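Local coordinates for protein CytC3 (Streptomyces, PDB 3GJA) that is a nonheme iron halogenase of the phytanoyl-CoA dioxygenase family, probably chlorinating an amino-acid-derived substrate in a biosynthetic pathway, at residues R19-G27 with G161-T169. Residues are numbered along the deposited sequence; the frame is centred on the assembly and turned at random.
Sequences RFERDGYIG and GCLQLMPGT
Arg22 and Asp23, closing the last turn of helix 14-23, meet Gly168 and Thr169 at the surface of the cupin-type beta barrel expected of this family, where strand 25-30 is an edge strand of the larger antiparallel sheet. The backbone O of Arg22 receives a weak hydrogen bond of 3.3 Å from Thr169 OG1. Asp23 holds CG beside its own backbone N, which brings OD1 up to the Pro167-Gly168 peptide; Gly168 N donates to OD1 over 3.1 Å, a bent bond (135°) arriving on the anti side and 34° out of the carboxylate plane. A water lies within hydrogen-bonding distance of Asp23 O and Gly168 O, and between them it probably links the two backbones. Gly24, with positive phi, ends the helix and leads into the strand, and its O accepts a hydrogen bond from Thr238 OG1. Tyr25, which also touches Phe234, sets its CG between the backbone N and the carbonyl carbon (chi1 66°), standing the ring against Leu165. Leu165 CB sits over the centre of one face of the Tyr25 ring, 3.7 Å from its centroid, in a CH-pi contact, while Met166 O and Pro167 N lie near the ring's edge. An alanine in place of Tyr25 would remove the ring and is likely to leave a gap beside Leu165 CB and strip Pro167 of its aromatic neighbour. At the far end of the ring, Tyr25 OH lies 3.8 Å from Pro167 CG.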
# COMPACT_ATOMS: atom_id res chain seq x y z
N ARG A 19 -9.43 -6.41 16.96
CA ARG A 19 -8.01 -6.25 17.25
C ARG A 19 -7.45 -5.11 16.41
O ARG A 19 -6.73 -4.25 16.91
CB ARG A 19 -7.28 -7.55 16.92
CG ARG A 19 -5.80 -7.56 17.27
CD ARG A 19 -5.16 -8.79 16.66
NE ARG A 19 -5.97 -9.98 16.91
CZ ARG A 19 -5.80 -11.15 16.30
NH1 ARG A 19 -4.84 -11.30 15.40
NH2 ARG A 19 -6.60 -12.17 16.58
N PHE A 20 -7.79 -5.11 15.12
CA PHE A 20 -7.32 -4.08 14.21
C PHE A 20 -7.85 -2.72 14.65
O PHE A 20 -7.15 -1.71 14.58
CB PHE A 20 -7.81 -4.35 12.79
CG PHE A 20 -7.39 -3.31 11.80
CD1 PHE A 20 -6.17 -3.42 11.13
CD2 PHE A 20 -8.20 -2.20 11.55
CE1 PHE A 20 -5.77 -2.43 10.24
CE2 PHE A 20 -7.80 -1.22 10.66
CZ PHE A 20 -6.58 -1.33 10.00
N GLU A 21 -9.09 -2.69 15.11
CA GLU A 21 -9.70 -1.44 15.55
C GLU A 21 -8.98 -0.84 16.74
O GLU A 21 -8.91 0.38 16.87
CB GLU A 21 -11.18 -1.65 15.88
CG GLU A 21 -12.05 -1.87 14.65
CD GLU A 21 -13.53 -1.96 14.98
OE1 GLU A 21 -14.33 -2.09 14.03
OE2 GLU A 21 -13.89 -1.90 16.18
N ARG A 22 -8.44 -1.66 17.62
CA ARG A 22 -7.75 -1.10 18.77
C ARG A 22 -6.27 -0.82 18.52
O ARG A 22 -5.70 0.06 19.16
CB ARG A 22 -7.92 -1.98 20.01
CG ARG A 22 -7.39 -3.39 19.88
CD ARG A 22 -7.37 -4.07 21.25
NE ARG A 22 -7.11 -5.50 21.14
CZ ARG A 22 -8.06 -6.42 20.92
NH1 ARG A 22 -9.33 -6.06 20.80
NH2 ARG A 22 -7.72 -7.70 20.81
N ASP A 23 -5.66 -1.55 17.59
CA ASP A 23 -4.24 -1.38 17.30
C ASP A 23 -3.90 -0.51 16.10
O ASP A 23 -2.84 0.10 16.05
CB ASP A 23 -3.55 -2.73 17.13
CG ASP A 23 -3.55 -3.54 18.39
OD1 ASP A 23 -3.78 -2.95 19.46
OD2 ASP A 23 -3.30 -4.76 18.31
N GLY A 24 -4.79 -0.46 15.12
CA GLY A 24 -4.52 0.33 13.93
C GLY A 24 -3.75 -0.50 12.92
O GLY A 24 -3.37 -0.01 11.85
N TYR A 25 -3.49 -1.76 13.26
CA TYR A 25 -2.77 -2.66 12.36
C TYR A 25 -3.08 -4.09 12.75
O TYR A 25 -3.70 -4.36 13.77
CB TYR A 25 -1.26 -2.45 12.46
CG TYR A 25 -0.69 -2.85 13.80
CD1 TYR A 25 -0.71 -1.96 14.87
CD2 TYR A 25 -0.19 -4.13 14.02
CE1 TYR A 25 -0.25 -2.33 16.12
CE2 TYR A 25 0.27 -4.52 15.28
CZ TYR A 25 0.24 -3.61 16.32
OH TYR A 25 0.67 -3.97 17.58
N ILE A 26 -2.63 -5.02 11.91
CA ILE A 26 -2.82 -6.43 12.17
C ILE A 26 -1.88 -7.18 11.27
O ILE A 26 -1.76 -6.88 10.08
CB ILE A 26 -4.29 -6.90 11.91
CG1 ILE A 26 -4.42 -8.37 12.31
CG2 ILE A 26 -4.65 -6.75 10.45
CD1 ILE A 26 -5.82 -8.91 12.15
N GLY A 27 -1.20 -8.16 11.84
CA GLY A 27 -0.26 -8.95 11.08
C GLY A 27 0.59 -9.74 12.05
O GLY A 27 0.57 -9.48 13.25
N GLY A 161 16.06 -4.14 9.63
CA GLY A 161 15.44 -2.84 9.82
C GLY A 161 13.93 -2.90 9.66
O GLY A 161 13.32 -2.01 9.05
N CYS A 162 13.31 -3.95 10.22
CA CYS A 162 11.86 -4.13 10.12
C CYS A 162 11.06 -3.02 10.79
O CYS A 162 11.57 -2.29 11.65
CB CYS A 162 11.44 -5.46 10.74
SG CYS A 162 11.63 -5.51 12.55
N LEU A 163 9.80 -2.92 10.40
CA LEU A 163 8.90 -1.92 10.95
C LEU A 163 8.61 -2.21 12.42
O LEU A 163 8.81 -3.33 12.90
CB LEU A 163 7.58 -1.91 10.16
CG LEU A 163 7.68 -1.73 8.64
CD1 LEU A 163 6.33 -2.03 7.98
CD2 LEU A 163 8.13 -0.30 8.32
N GLN A 164 8.15 -1.19 13.13
CA GLN A 164 7.80 -1.30 14.54
C GLN A 164 6.43 -0.65 14.75
O GLN A 164 6.19 0.47 14.32
CB GLN A 164 8.84 -0.58 15.39
CG GLN A 164 10.21 -1.21 15.36
CD GLN A 164 11.25 -0.31 15.98
OE1 GLN A 164 11.72 0.64 15.35
NE2 GLN A 164 11.61 -0.59 17.22
N LEU A 165 5.54 -1.39 15.41
CA LEU A 165 4.19 -0.90 15.70
C LEU A 165 3.94 -1.05 17.20
O LEU A 165 4.59 -1.85 17.86
CB LEU A 165 3.14 -1.72 14.95
CG LEU A 165 2.97 -1.66 13.43
CD1 LEU A 165 2.84 -0.21 13.01
CD2 LEU A 165 4.13 -2.31 12.72
N MET A 166 3.02 -0.27 17.75
CA MET A 166 2.71 -0.42 19.17
C MET A 166 1.22 -0.61 19.36
O MET A 166 0.40 0.02 18.68
CB MET A 166 3.20 0.80 19.98
CG MET A 166 2.62 2.15 19.60
SD MET A 166 2.97 3.42 20.87
CE MET A 166 4.77 3.43 20.88
N PRO A 167 0.83 -1.51 20.27
CA PRO A 167 -0.57 -1.82 20.57
C PRO A 167 -1.31 -0.56 21.03
O PRO A 167 -0.72 0.51 21.11
CB PRO A 167 -0.47 -2.86 21.68
CG PRO A 167 0.82 -3.55 21.37
CD PRO A 167 1.73 -2.40 21.03
N GLY A 168 -2.60 -0.70 21.32
CA GLY A 168 -3.37 0.45 21.76
C GLY A 168 -3.55 1.41 20.60
O GLY A 168 -2.85 1.31 19.60
N THR A 169 -4.50 2.33 20.73
CA THR A 169 -4.76 3.28 19.65
C THR A 169 -3.73 4.41 19.63
O THR A 169 -4.14 5.58 19.64
CB THR A 169 -6.17 3.90 19.79
OG1 THR A 169 -7.11 2.88 20.14
CG2 THR A 169 -6.60 4.52 18.47
O HOH W 1 -1.43 1.64 17.58